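Local coordinates for conserved uncharacterized protein (predicted phosphoesterase COG0622) (Streptococcus pneumoniae, PDB 3CK2) that is of unconfirmed function but binds two manganese ions in a calcineurin-like fold and probably hydrolyses phosphate esters, at residues Arg55-Asn60 with Gly66-Leu71; His86-Asn91 with Asp98-Glu103; Ser42-Arg45 with Leu50-Gly53. One frame throughout, in Å; residues are numbered along the deposited sequence.

In the fold
From the N terminus the chain meets contact 3 first: 42-45 and 50-53 close a short loop between strands 35-38 and 54-56, beyond the metal ligand D41. Contact 1 follows, where 55-60 leaves strand 54-56 and returns through 66-71 into strand 70-75, joining the edges of the two sheets. Contact 2 comes last and brings the loop after strand 78-83 against helix 95-103. The three loops lie in series, none enclosing another. Y67 of contact 1 ties it to contact 3, its OH meeting the backbone of L44, and R70 and E69 reach W100 and L87 of contact 2. Contacts 2 and 3 do not touch.

Contact 1: residues Arg55-Asn60 with Gly66-Leu71; sequences RVVKGN and GYPERL
L71 of strand 70-75 lies against R55 of strand 54-56 and V57 just after it, and its side chain can be followed outward from the backbone. Its CB rests on CG1 of V57, 3.6 Å away. CG of L71 is anti to the backbone N (chi1 -150°) and comes over one face of the R55 guanidinium, 3.6 Å from NH2 and offset toward the rim. CD1 stays by NH2 and CZ of R55, while CD2 of L71 lies between NE of R55 and the backbone O of V56, 3.7 Å from the latter. Leucine suits the place because its branched end touches the arginine with both methyls and the backbone with one. The R55 chain bends at chi2 and chi3, and its NE hydrogen-bonds to T73 OG1, which helps to fix the guanidinium beside L71.

Further along, the hydrogen bond from K58 N to P68 O (2.8 Å, N-H...O 154°) joins the two backbones. P68 offers no N-H of its own, but its CD packs 3.4 Å from V56 O. Y67 crosses K58 nearly at right angles, CB against CB at 3.5 Å, and the V56 methyls lie by its CE1; its OH is hydrogen-bonded to L44 O. The K58 chain leads away, and its NZ hydrogen-bonds to the carbonyl oxygens of G59 and D62. A water bridges K58 O and E69 O.

R55 and V57 pair with strand 35-38 and L71 with strand 78-83, so the contact bridges edge strands 54-56 and 70-75 of the two sheets, while N60, which ends 55-60, binds a manganese ion through OD1.

Contact 2: residues His86-Asn91 with Asp98-Glu103; sequences HLFDIN and DYWAQE
The contact between F88 and W100 is a buried aromatic pair that fastens the loop after strand 78-83 to helix 95-103. The ring planes are inclined by only 24°, yet they are slid apart: the centroid of the F88 ring lies 5.0 Å from that of the six-membered ring of W100, and overlap is slight. The touching is done mainly by the far end of the phenylalanine. CZ of F88 sits 3.5 Å above the indole plane, toward its rim, with CE3 of W100 its nearest atom at 3.6 Å. Beside it, CE1 of F88 reaches inward to CB of W100 at 3.7 Å and to CG, so the phenyl end spans from the root of the tryptophan to its benzene half.

With CG anti to the backbone N (chi1 173°), the W100 indole is carried off the helix toward the loop, and F88 comes to meet it. The CA atoms of F88 and W100 are 9.1 Å apart, and two large flat side chains are long enough to meet across that distance. The indole NE1 has a weak hydrogen bond to E104, one residue past 98-103, and R70 makes a cation-pi contact with the ring system.

Both aromatic side chains rest on T83, W100 also on I81, and F88 touches K96 and L97. The pair thus lies where helix 95-103 and the loop before it pack on strand 78-83, beside R70 of the neighbouring edge strand 70-75.

Contact 3: residues Ser42-Arg45 with Leu50-Gly53; sequences SELR and LWEG
W51 pushes the edge of its indole into the turn made by S42, L44 and R45, and this is the tightly packed part of the contact. At the benzene end, CZ2 of W51 lies 3.2 Å from OG of S42, whose CB is in the ring plane and 3.6 Å from the same carbon. At the pyrrole end, NE1 of W51 gives a hydrogen bond to R45 O, 2.9 Å long. It is a bent bond, with an N-H...O angle of 131°; the oxygen lies close to the indole plane, but the donor stands 38° out of the carbonyl plane and so is not on a lone pair. Tryptophan suits the place by combining a broad apolar ring with one N-H to meet a backbone oxygen. Serine is small enough to let the ring edge approach, and its OG, between the backbone N and the carbonyl carbon (chi1 60°), also accepts a long, weak hydrogen bond from L44 N.

The packing becomes looser at the leucines. CD1 of L44 touches CZ2 of W51 at 4.0 Å and CD1 of L50 at 4.1 Å, so the two leucines meet only by single methyls, both side chains also resting on helix 19-29. R45 marks the solvent side: its backbone takes part, while its CB is directed away from 50-53 and the exposed guanidinium forms a salt bridge with D47.

H38 meets the indole edge-to-face, and the Y67 ring stands nearly perpendicular to it with its OH close to NE1. Segment 42-45 directly follows D41, which is shared by the two manganese ions, and E43 hydrogen-bonds to the metal ligand H16. This is consistent with 42-45 being one of the loops round the dinuclear centre of calcineurin-like phosphoesterases, on which W51 packs.

Contact 1: residues Arg55-Asn60 with Gly66-Leu71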
ATOM      1  N   ARG A  55      -6.449   6.150  -3.358  1.00 22.56           N
ATOM      2  CA  ARG A  55      -5.242   6.976  -3.447  1.00 22.37           C
ATOM      3  C   ARG A  55      -4.160   6.240  -4.202  1.00 21.94           C
ATOM      4  O   ARG A  55      -3.671   5.223  -3.723  1.00 22.28           O
ATOM      5  CB  ARG A  55      -4.716   7.363  -2.061  1.00 22.49           C
ATOM      6  CG  ARG A  55      -5.715   8.070  -1.181  1.00 24.11           C
ATOM      7  CD  ARG A  55      -5.864   9.506  -1.612  1.00 27.10           C
ATOM      8  NE  ARG A  55      -4.880  10.390  -0.991  1.00 28.37           N
ATOM      9  CZ  ARG A  55      -4.700  11.665  -1.322  1.00 27.13           C
ATOM     10  NH1 ARG A  55      -5.405  12.222  -2.295  1.00 27.13           N
ATOM     11  NH2 ARG A  55      -3.790  12.382  -0.680  1.00 27.85           N
ATOM     12  N   VAL A  56      -3.764   6.760  -5.364  1.00 21.09           N
ATOM     13  CA  VAL A  56      -2.848   6.021  -6.289  1.00 20.86           C
ATOM     14  C   VAL A  56      -1.622   6.849  -6.683  1.00 20.33           C
ATOM     15  O   VAL A  56      -1.696   8.053  -6.924  1.00 19.72           O
ATOM     16  CB  VAL A  56      -3.630   5.463  -7.563  1.00 20.60           C
ATOM     17  CG1 VAL A  56      -4.355   6.579  -8.316  1.00 18.46           C
ATOM     18  CG2 VAL A  56      -2.726   4.614  -8.497  1.00 19.98           C
ATOM     19  N   VAL A  57      -0.480   6.186  -6.710  1.00 21.33           N
ATOM     20  CA  VAL A  57       0.808   6.841  -7.094  1.00 20.88           C
ATOM     21  C   VAL A  57       1.375   6.195  -8.381  1.00 21.73           C
ATOM     22  O   VAL A  57       0.902   5.141  -8.837  1.00 22.14           O
ATOM     23  CB  VAL A  57       1.844   6.840  -5.926  1.00 20.27           C
ATOM     24  CG1 VAL A  57       1.374   7.811  -4.851  1.00 16.07           C
ATOM     25  CG2 VAL A  57       2.060   5.402  -5.395  1.00 18.17           C
ATOM     26  N   LYS A  58       2.359   6.866  -8.974  1.00 21.82           N
ATOM     27  CA  LYS A  58       2.943   6.411 -10.212  1.00 21.28           C
ATOM     28  C   LYS A  58       4.021   5.335 -10.029  1.00 20.75           C
ATOM     29  O   LYS A  58       4.974   5.537  -9.285  1.00 19.44           O
ATOM     30  CB  LYS A  58       3.571   7.578 -10.959  1.00 21.04           C
ATOM     31  CG  LYS A  58       3.994   7.242 -12.421  1.00 21.62           C
ATOM     32  CD  LYS A  58       5.085   8.256 -12.886  1.00 21.86           C
ATOM     33  CE  LYS A  58       5.552   8.013 -14.351  1.00 23.12           C
ATOM     34  NZ  LYS A  58       6.146   6.695 -14.566  1.00 23.01           N
ATOM     35  N   GLY A  59       3.875   4.239 -10.781  1.00 19.88           N
ATOM     36  CA  GLY A  59       4.914   3.236 -10.910  1.00 19.80           C
ATOM     37  C   GLY A  59       5.786   3.462 -12.136  1.00 19.40           C
ATOM     38  O   GLY A  59       5.429   4.225 -13.047  1.00 19.31           O
ATOM     39  N   ASN A  60       6.934   2.798 -12.188  1.00 19.17           N
ATOM     40  CA  ASN A  60       7.775   2.913 -13.394  1.00 18.76           C
ATOM     41  C   ASN A  60       7.131   2.356 -14.688  1.00 18.07           C
ATOM     42  O   ASN A  60       7.528   2.751 -15.785  1.00 18.90           O
ATOM     43  CB  ASN A  60       9.154   2.302 -13.177  1.00 19.28           C
ATOM     44  CG  ASN A  60       9.111   0.814 -12.864  1.00 19.26           C
ATOM     45  OD1 ASN A  60       8.434   0.407 -11.928  1.00 22.27           O
ATOM     46  ND2 ASN A  60       9.890   0.007 -13.608  1.00 15.35           N
ATOM     47  N   GLY A  66      -0.106  11.998 -15.214  1.00 14.24           N
ATOM     48  CA  GLY A  66      -1.186  12.304 -14.294  1.00 14.32           C
ATOM     49  C   GLY A  66      -1.190  11.579 -12.964  1.00 14.72           C
ATOM     50  O   GLY A  66      -2.068  11.830 -12.141  1.00 14.48           O
ATOM     51  N   TYR A  67      -0.259  10.653 -12.754  1.00 14.99           N
ATOM     52  CA  TYR A  67      -0.125  10.041 -11.451  1.00 15.40           C
ATOM     53  C   TYR A  67       0.931  10.812 -10.679  1.00 15.77           C
ATOM     54  O   TYR A  67       1.981  11.142 -11.246  1.00 16.29           O
ATOM     55  CB  TYR A  67       0.283   8.564 -11.535  1.00 14.92           C
ATOM     56  CG  TYR A  67      -0.773   7.609 -12.036  1.00 14.18           C
ATOM     57  CD1 TYR A  67      -1.918   7.349 -11.300  1.00 15.10           C
ATOM     58  CD2 TYR A  67      -0.575   6.890 -13.231  1.00 15.92           C
ATOM     59  CE1 TYR A  67      -2.884   6.431 -11.760  1.00 15.21           C
ATOM     60  CE2 TYR A  67      -1.505   5.973 -13.696  1.00 15.69           C
ATOM     61  CZ  TYR A  67      -2.667   5.740 -12.957  1.00 15.11           C
ATOM     62  OH  TYR A  67      -3.567   4.820 -13.420  1.00 11.86           O
ATOM     63  N   PRO A  68       0.686  11.065  -9.373  1.00 16.17           N
ATOM     64  CA  PRO A  68       1.761  11.670  -8.583  1.00 16.69           C
ATOM     65  C   PRO A  68       2.843  10.640  -8.217  1.00 16.36           C
ATOM     66  O   PRO A  68       2.554   9.461  -8.008  1.00 16.17           O
ATOM     67  CB  PRO A  68       1.028  12.176  -7.325  1.00 16.89           C
ATOM     68  CG  PRO A  68      -0.047  11.168  -7.131  1.00 16.43           C
ATOM     69  CD  PRO A  68      -0.508  10.804  -8.552  1.00 15.71           C
ATOM     70  N   GLU A  69       4.083  11.101  -8.140  1.00 16.73           N
ATOM     71  CA  GLU A  69       5.185  10.291  -7.623  1.00 17.65           C
ATOM     72  C   GLU A  69       5.070   9.933  -6.141  1.00 17.45           C
ATOM     73  O   GLU A  69       5.409   8.830  -5.743  1.00 17.98           O
ATOM     74  CB  GLU A  69       6.496  11.006  -7.826  1.00 17.49           C
ATOM     75  CG  GLU A  69       6.917  10.983  -9.282  1.00 19.46           C
ATOM     76  CD  GLU A  69       8.181  11.791  -9.559  1.00 18.30           C
ATOM     77  OE1 GLU A  69       8.834  12.319  -8.615  1.00 19.64           O
ATOM     78  OE2 GLU A  69       8.517  11.870 -10.742  1.00 18.31           O
ATOM     79  N   ARG A  70       4.615  10.889  -5.346  1.00 17.42           N
ATOM     80  CA  ARG A  70       4.411  10.719  -3.917  1.00 17.41           C
ATOM     81  C   ARG A  70       3.056  11.253  -3.578  1.00 17.01           C
ATOM     82  O   ARG A  70       2.558  12.176  -4.208  1.00 16.26           O
ATOM     83  CB  ARG A  70       5.432  11.524  -3.108  1.00 17.36           C
ATOM     84  CG  ARG A  70       6.887  11.363  -3.515  1.00 17.87           C
ATOM     85  CD  ARG A  70       7.777  12.358  -2.765  1.00 18.01           C
ATOM     86  NE  ARG A  70       9.168  12.221  -3.191  1.00 20.23           N
ATOM     87  CZ  ARG A  70      10.232  12.806  -2.606  1.00 23.00           C
ATOM     88  NH1 ARG A  70      10.115  13.582  -1.527  1.00 22.75           N
ATOM     89  NH2 ARG A  70      11.449  12.600  -3.101  1.00 22.04           N
ATOM     90  N   LEU A  71       2.474  10.700  -2.534  1.00 17.84           N
ATOM     91  CA  LEU A  71       1.178  11.183  -2.034  1.00 17.71           C
ATOM     92  C   LEU A  71       1.202  11.099  -0.518  1.00 17.61           C
ATOM     93  O   LEU A  71       1.610  10.071   0.058  1.00 17.20           O
ATOM     94  CB  LEU A  71       0.042  10.348  -2.632  1.00 17.19           C
ATOM     95  CG  LEU A  71      -1.346  10.904  -2.882  1.00 17.83           C
ATOM     96  CD1 LEU A  71      -1.331  12.254  -3.606  1.00 14.41           C
ATOM     97  CD2 LEU A  71      -2.171   9.809  -3.660  1.00 17.04           C
TER
HETATM   98  O   HOH W   1       6.058   6.642  -7.205  1.00 26.87           O

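Contact 2: residues His86-Asn91 with Asp98-Glu103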
ATOM      1  N   HIS A  86      10.685   3.020  -6.862  1.00 23.21           N
ATOM      2  CA  HIS A  86      11.740   3.087  -7.864  1.00 23.84           C
ATOM      3  C   HIS A  86      12.549   4.377  -7.833  1.00 24.75           C
ATOM      4  O   HIS A  86      13.762   4.378  -8.154  1.00 25.96           O
ATOM      5  CB  HIS A  86      11.159   2.848  -9.283  1.00 23.87           C
ATOM      6  CG  HIS A  86      10.192   3.891  -9.750  1.00 22.51           C
ATOM      7  ND1 HIS A  86       8.979   4.098  -9.137  1.00 24.35           N
ATOM      8  CD2 HIS A  86      10.217   4.727 -10.819  1.00 23.98           C
ATOM      9  CE1 HIS A  86       8.322   5.054  -9.774  1.00 22.78           C
ATOM     10  NE2 HIS A  86       9.041   5.441 -10.810  1.00 22.46           N
ATOM     11  N   LEU A  87      11.890   5.466  -7.443  1.00 24.97           N
ATOM     12  CA  LEU A  87      12.540   6.742  -7.378  1.00 25.64           C
ATOM     13  C   LEU A  87      13.365   6.859  -6.111  1.00 26.04           C
ATOM     14  O   LEU A  87      14.087   7.840  -5.980  1.00 26.79           O
ATOM     15  CB  LEU A  87      11.531   7.913  -7.467  1.00 25.61           C
ATOM     16  CG  LEU A  87      10.672   7.954  -8.735  1.00 24.89           C
ATOM     17  CD1 LEU A  87       9.540   8.972  -8.588  1.00 22.63           C
ATOM     18  CD2 LEU A  87      11.545   8.223  -9.974  1.00 20.75           C
ATOM     19  N   PHE A  88      13.261   5.877  -5.197  1.00 26.04           N
ATOM     20  CA  PHE A  88      14.074   5.830  -3.966  1.00 25.99           C
ATOM     21  C   PHE A  88      15.147   4.717  -4.025  1.00 25.77           C
ATOM     22  O   PHE A  88      15.858   4.475  -3.068  1.00 24.52           O
ATOM     23  CB  PHE A  88      13.166   5.674  -2.722  1.00 26.08           C
ATOM     24  CG  PHE A  88      12.352   6.907  -2.427  1.00 26.09           C
ATOM     25  CD1 PHE A  88      12.828   7.879  -1.564  1.00 26.67           C
ATOM     26  CD2 PHE A  88      11.140   7.138  -3.079  1.00 27.66           C
ATOM     27  CE1 PHE A  88      12.091   9.040  -1.312  1.00 25.94           C
ATOM     28  CE2 PHE A  88      10.420   8.294  -2.837  1.00 26.92           C
ATOM     29  CZ  PHE A  88      10.900   9.244  -1.947  1.00 25.86           C
ATOM     30  N   ASP A  89      15.247   4.056  -5.175  1.00 26.12           N
ATOM     31  CA  ASP A  89      16.223   2.993  -5.384  1.00 26.40           C
ATOM     32  C   ASP A  89      16.120   1.939  -4.295  1.00 25.86           C
ATOM     33  O   ASP A  89      17.134   1.513  -3.734  1.00 24.82           O
ATOM     34  CB  ASP A  89      17.656   3.549  -5.437  1.00 26.89           C
ATOM     35  CG  ASP A  89      17.865   4.570  -6.552  1.00 28.23           C
ATOM     36  OD1 ASP A  89      17.439   4.311  -7.692  1.00 30.89           O
ATOM     37  OD2 ASP A  89      18.477   5.632  -6.284  1.00 32.56           O
ATOM     38  N   ILE A  90      14.893   1.521  -4.012  1.00 26.16           N
ATOM     39  CA  ILE A  90      14.652   0.563  -2.923  1.00 26.83           C
ATOM     40  C   ILE A  90      15.226  -0.840  -3.196  1.00 27.23           C
ATOM     41  O   ILE A  90      15.419  -1.596  -2.265  1.00 27.41           O
ATOM     42  CB  ILE A  90      13.166   0.498  -2.441  1.00 26.49           C
ATOM     43  CG1 ILE A  90      12.200   0.036  -3.545  1.00 26.38           C
ATOM     44  CG2 ILE A  90      12.763   1.830  -1.891  1.00 27.03           C
ATOM     45  CD1 ILE A  90      10.796  -0.148  -3.033  1.00 25.42           C
ATOM     46  N   ASN A  91      15.548  -1.155  -4.457  1.00 27.78           N
ATOM     47  CA  ASN A  91      16.251  -2.413  -4.778  1.00 27.38           C
ATOM     48  C   ASN A  91      17.715  -2.348  -4.324  1.00 27.22           C
ATOM     49  O   ASN A  91      18.370  -3.356  -4.137  1.00 25.67           O
ATOM     50  CB  ASN A  91      16.163  -2.716  -6.283  1.00 27.72           C
ATOM     51  CG  ASN A  91      14.890  -3.482  -6.655  1.00 27.48           C
ATOM     52  OD1 ASN A  91      14.732  -4.641  -6.269  1.00 26.08           O
ATOM     53  ND2 ASN A  91      13.984  -2.839  -7.406  1.00 25.83           N
ATOM     54  N   ASP A  98      13.539   5.571   3.944  1.00 31.73           N
ATOM     55  CA  ASP A  98      13.474   5.834   5.377  1.00 31.68           C
ATOM     56  C   ASP A  98      13.847   7.295   5.706  1.00 31.86           C
ATOM     57  O   ASP A  98      13.285   7.880   6.617  1.00 32.46           O
ATOM     58  CB  ASP A  98      14.396   4.855   6.116  1.00 31.79           C
ATOM     59  CG  ASP A  98      14.273   4.939   7.621  1.00 32.46           C
ATOM     60  OD1 ASP A  98      13.209   4.649   8.190  1.00 36.07           O
ATOM     61  OD2 ASP A  98      15.266   5.269   8.263  1.00 35.71           O
ATOM     62  N   TYR A  99      14.792   7.892   4.991  1.00 31.23           N
ATOM     63  CA  TYR A  99      15.108   9.297   5.237  1.00 31.17           C
ATOM     64  C   TYR A  99      13.878  10.200   4.992  1.00 31.02           C
ATOM     65  O   TYR A  99      13.565  11.089   5.786  1.00 30.27           O
ATOM     66  CB  TYR A  99      16.279   9.725   4.362  1.00 31.20           C
ATOM     67  CG  TYR A  99      16.723  11.167   4.562  1.00 31.34           C
ATOM     68  CD1 TYR A  99      17.524  11.530   5.640  1.00 30.92           C
ATOM     69  CD2 TYR A  99      16.350  12.160   3.652  1.00 31.63           C
ATOM     70  CE1 TYR A  99      17.939  12.856   5.818  1.00 31.22           C
ATOM     71  CE2 TYR A  99      16.750  13.468   3.820  1.00 31.69           C
ATOM     72  CZ  TYR A  99      17.545  13.813   4.899  1.00 31.17           C
ATOM     73  OH  TYR A  99      17.929  15.112   5.033  1.00 30.17           O
ATOM     74  N   TRP A 100      13.174   9.919   3.895  1.00 31.16           N
ATOM     75  CA  TRP A 100      11.981  10.657   3.493  1.00 30.76           C
ATOM     76  C   TRP A 100      10.900  10.469   4.521  1.00 30.54           C
ATOM     77  O   TRP A 100      10.251  11.425   4.884  1.00 31.46           O
ATOM     78  CB  TRP A 100      11.495  10.188   2.103  1.00 30.51           C
ATOM     79  CG  TRP A 100      10.175  10.766   1.667  1.00 30.47           C
ATOM     80  CD1 TRP A 100       9.830  12.087   1.669  1.00 30.50           C
ATOM     81  CD2 TRP A 100       9.033  10.059   1.143  1.00 29.51           C
ATOM     82  NE1 TRP A 100       8.549  12.250   1.199  1.00 30.39           N
ATOM     83  CE2 TRP A 100       8.035  11.024   0.865  1.00 29.73           C
ATOM     84  CE3 TRP A 100       8.748   8.711   0.900  1.00 30.38           C
ATOM     85  CZ2 TRP A 100       6.777  10.683   0.344  1.00 29.27           C
ATOM     86  CZ3 TRP A 100       7.497   8.376   0.381  1.00 30.12           C
ATOM     87  CH2 TRP A 100       6.535   9.360   0.101  1.00 29.85           C
ATOM     88  N   ALA A 101      10.706   9.233   4.987  1.00 30.67           N
ATOM     89  CA  ALA A 101       9.660   8.912   5.960  1.00 30.38           C
ATOM     90  C   ALA A 101       9.899   9.614   7.295  1.00 30.08           C
ATOM     91  O   ALA A 101       8.954   9.970   8.013  1.00 29.82           O
ATOM     92  CB  ALA A 101       9.548   7.378   6.165  1.00 30.49           C
ATOM     93  N   GLN A 102      11.169   9.817   7.620  1.00 29.89           N
ATOM     94  CA  GLN A 102      11.536  10.456   8.863  1.00 29.96           C
ATOM     95  C   GLN A 102      11.351  11.968   8.733  1.00 29.48           C
ATOM     96  O   GLN A 102      10.823  12.606   9.647  1.00 29.05           O
ATOM     97  CB  GLN A 102      12.978  10.120   9.226  1.00 30.66           C
ATOM     98  CG  GLN A 102      13.299   8.652   9.234  1.00 32.06           C
ATOM     99  CD  GLN A 102      13.436   8.101  10.604  1.00 36.44           C
ATOM    100  OE1 GLN A 102      14.389   8.442  11.314  1.00 39.80           O
ATOM    101  NE2 GLN A 102      12.493   7.226  11.006  1.00 39.19           N
ATOM    102  N   GLU A 103      11.747  12.541   7.593  1.00 29.13           N
ATOM    103  CA  GLU A 103      11.520  13.974   7.374  1.00 29.04           C
ATOM    104  C   GLU A 103      10.017  14.331   7.351  1.00 27.83           C
ATOM    105  O   GLU A 103       9.625  15.401   7.811  1.00 27.54           O
ATOM    106  CB  GLU A 103      12.309  14.514   6.155  1.00 29.44           C
ATOM    107  CG  GLU A 103      11.639  14.430   4.772  1.00 31.57           C
ATOM    108  CD  GLU A 103      12.511  15.033   3.626  1.00 31.60           C
ATOM    109  OE1 GLU A 103      13.150  16.102   3.871  1.00 34.95           O
ATOM    110  OE2 GLU A 103      12.543  14.439   2.498  1.00 31.09           O
TER

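Contact 3: residues Ser42-Arg45 with Leu50-Gly53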
ATOM      1  N   SER A  42      -0.151  -0.041 -12.144  1.00 21.83           N
ATOM      2  CA  SER A  42      -1.474  -0.550 -12.529  1.00 21.71           C
ATOM      3  C   SER A  42      -1.585  -0.767 -14.031  1.00 21.71           C
ATOM      4  O   SER A  42      -2.315  -1.662 -14.493  1.00 21.24           O
ATOM      5  CB  SER A  42      -2.595   0.396 -12.051  1.00 21.85           C
ATOM      6  OG  SER A  42      -2.478   1.677 -12.586  1.00 20.67           O
ATOM      7  N   GLU A  43      -0.873   0.080 -14.778  1.00 21.65           N
ATOM      8  CA  GLU A  43      -0.908   0.126 -16.245  1.00 21.99           C
ATOM      9  C   GLU A  43      -2.263   0.609 -16.785  1.00 22.03           C
ATOM     10  O   GLU A  43      -2.569   0.420 -17.950  1.00 21.72           O
ATOM     11  CB  GLU A  43      -0.485  -1.196 -16.860  1.00 21.26           C
ATOM     12  CG  GLU A  43       0.919  -1.669 -16.436  1.00 21.85           C
ATOM     13  CD  GLU A  43       1.277  -2.994 -17.114  1.00 24.01           C
ATOM     14  OE1 GLU A  43       0.631  -3.324 -18.126  1.00 28.27           O
ATOM     15  OE2 GLU A  43       2.165  -3.731 -16.632  1.00 29.17           O
ATOM     16  N   LEU A  44      -3.026   1.280 -15.911  1.00 22.54           N
ATOM     17  CA  LEU A  44      -4.311   1.882 -16.217  1.00 22.37           C
ATOM     18  C   LEU A  44      -4.125   3.381 -16.413  1.00 22.27           C
ATOM     19  O   LEU A  44      -3.102   3.952 -16.023  1.00 21.63           O
ATOM     20  CB  LEU A  44      -5.336   1.607 -15.080  1.00 21.99           C
ATOM     21  CG  LEU A  44      -5.582   0.158 -14.650  1.00 22.95           C
ATOM     22  CD1 LEU A  44      -6.685   0.076 -13.566  1.00 23.95           C
ATOM     23  CD2 LEU A  44      -5.880  -0.786 -15.843  1.00 21.31           C
ATOM     24  N   ARG A  45      -5.129   3.991 -17.031  1.00 23.58           N
ATOM     25  CA  ARG A  45      -5.233   5.438 -17.152  1.00 25.01           C
ATOM     26  C   ARG A  45      -5.589   6.115 -15.833  1.00 25.25           C
ATOM     27  O   ARG A  45      -6.399   5.579 -15.072  1.00 24.35           O
ATOM     28  CB  ARG A  45      -6.271   5.776 -18.187  1.00 25.60           C
ATOM     29  CG  ARG A  45      -5.775   5.468 -19.562  1.00 27.67           C
ATOM     30  CD  ARG A  45      -6.892   5.257 -20.530  1.00 30.43           C
ATOM     31  NE  ARG A  45      -7.626   6.483 -20.788  1.00 32.65           N
ATOM     32  CZ  ARG A  45      -7.167   7.497 -21.510  1.00 32.39           C
ATOM     33  NH1 ARG A  45      -5.941   7.478 -22.024  1.00 33.64           N
ATOM     34  NH2 ARG A  45      -7.944   8.543 -21.695  1.00 33.32           N
ATOM     35  N   LEU A  50     -12.240   3.768 -12.148  1.00 25.08           N
ATOM     36  CA  LEU A  50     -11.809   2.788 -11.141  1.00 24.88           C
ATOM     37  C   LEU A  50     -11.019   3.410  -9.983  1.00 24.90           C
ATOM     38  O   LEU A  50     -10.921   2.815  -8.900  1.00 25.22           O
ATOM     39  CB  LEU A  50     -10.978   1.684 -11.814  1.00 25.16           C
ATOM     40  CG  LEU A  50     -11.729   0.877 -12.903  1.00 25.90           C
ATOM     41  CD1 LEU A  50     -10.804  -0.220 -13.478  1.00 24.72           C
ATOM     42  CD2 LEU A  50     -13.099   0.286 -12.406  1.00 23.42           C
ATOM     43  N   TRP A  51     -10.486   4.616 -10.186  1.00 24.34           N
ATOM     44  CA  TRP A  51      -9.693   5.266  -9.156  1.00 24.35           C
ATOM     45  C   TRP A  51     -10.509   6.101  -8.185  1.00 24.17           C
ATOM     46  O   TRP A  51      -9.929   6.691  -7.266  1.00 24.30           O
ATOM     47  CB  TRP A  51      -8.610   6.148  -9.763  1.00 24.11           C
ATOM     48  CG  TRP A  51      -7.587   5.401 -10.555  1.00 25.37           C
ATOM     49  CD1 TRP A  51      -7.199   5.660 -11.854  1.00 25.22           C
ATOM     50  CD2 TRP A  51      -6.841   4.245 -10.142  1.00 24.62           C
ATOM     51  NE1 TRP A  51      -6.241   4.752 -12.253  1.00 25.29           N
ATOM     52  CE2 TRP A  51      -5.991   3.885 -11.222  1.00 24.83           C
ATOM     53  CE3 TRP A  51      -6.793   3.487  -8.970  1.00 22.91           C
ATOM     54  CZ2 TRP A  51      -5.103   2.815 -11.149  1.00 25.09           C
ATOM     55  CZ3 TRP A  51      -5.922   2.431  -8.906  1.00 24.55           C
ATOM     56  CH2 TRP A  51      -5.085   2.098  -9.994  1.00 24.59           C
ATOM     57  N   GLU A  52     -11.817   6.181  -8.396  1.00 23.76           N
ATOM     58  CA  GLU A  52     -12.690   6.934  -7.487  1.00 23.65           C
ATOM     59  C   GLU A  52     -12.709   6.219  -6.147  1.00 23.12           C
ATOM     60  O   GLU A  52     -13.045   5.035  -6.078  1.00 23.46           O
ATOM     61  CB  GLU A  52     -14.137   7.038  -8.010  1.00 24.19           C
ATOM     62  CG  GLU A  52     -14.327   7.769  -9.328  0.30 23.07           C
ATOM     63  CD  GLU A  52     -15.633   7.387 -10.010  0.30 22.41           C
ATOM     64  OE1 GLU A  52     -16.094   6.237  -9.850  0.30 19.49           O
ATOM     65  OE2 GLU A  52     -16.193   8.235 -10.719  0.30 19.97           O
ATOM     66  N   GLY A  53     -12.330   6.949  -5.100  1.00 22.88           N
ATOM     67  CA  GLY A  53     -12.199   6.426  -3.742  1.00 23.02           C
ATOM     68  C   GLY A  53     -10.802   5.901  -3.373  1.00 23.19           C
ATOM     69  O   GLY A  53     -10.556   5.577  -2.195  1.00 23.11           O
TER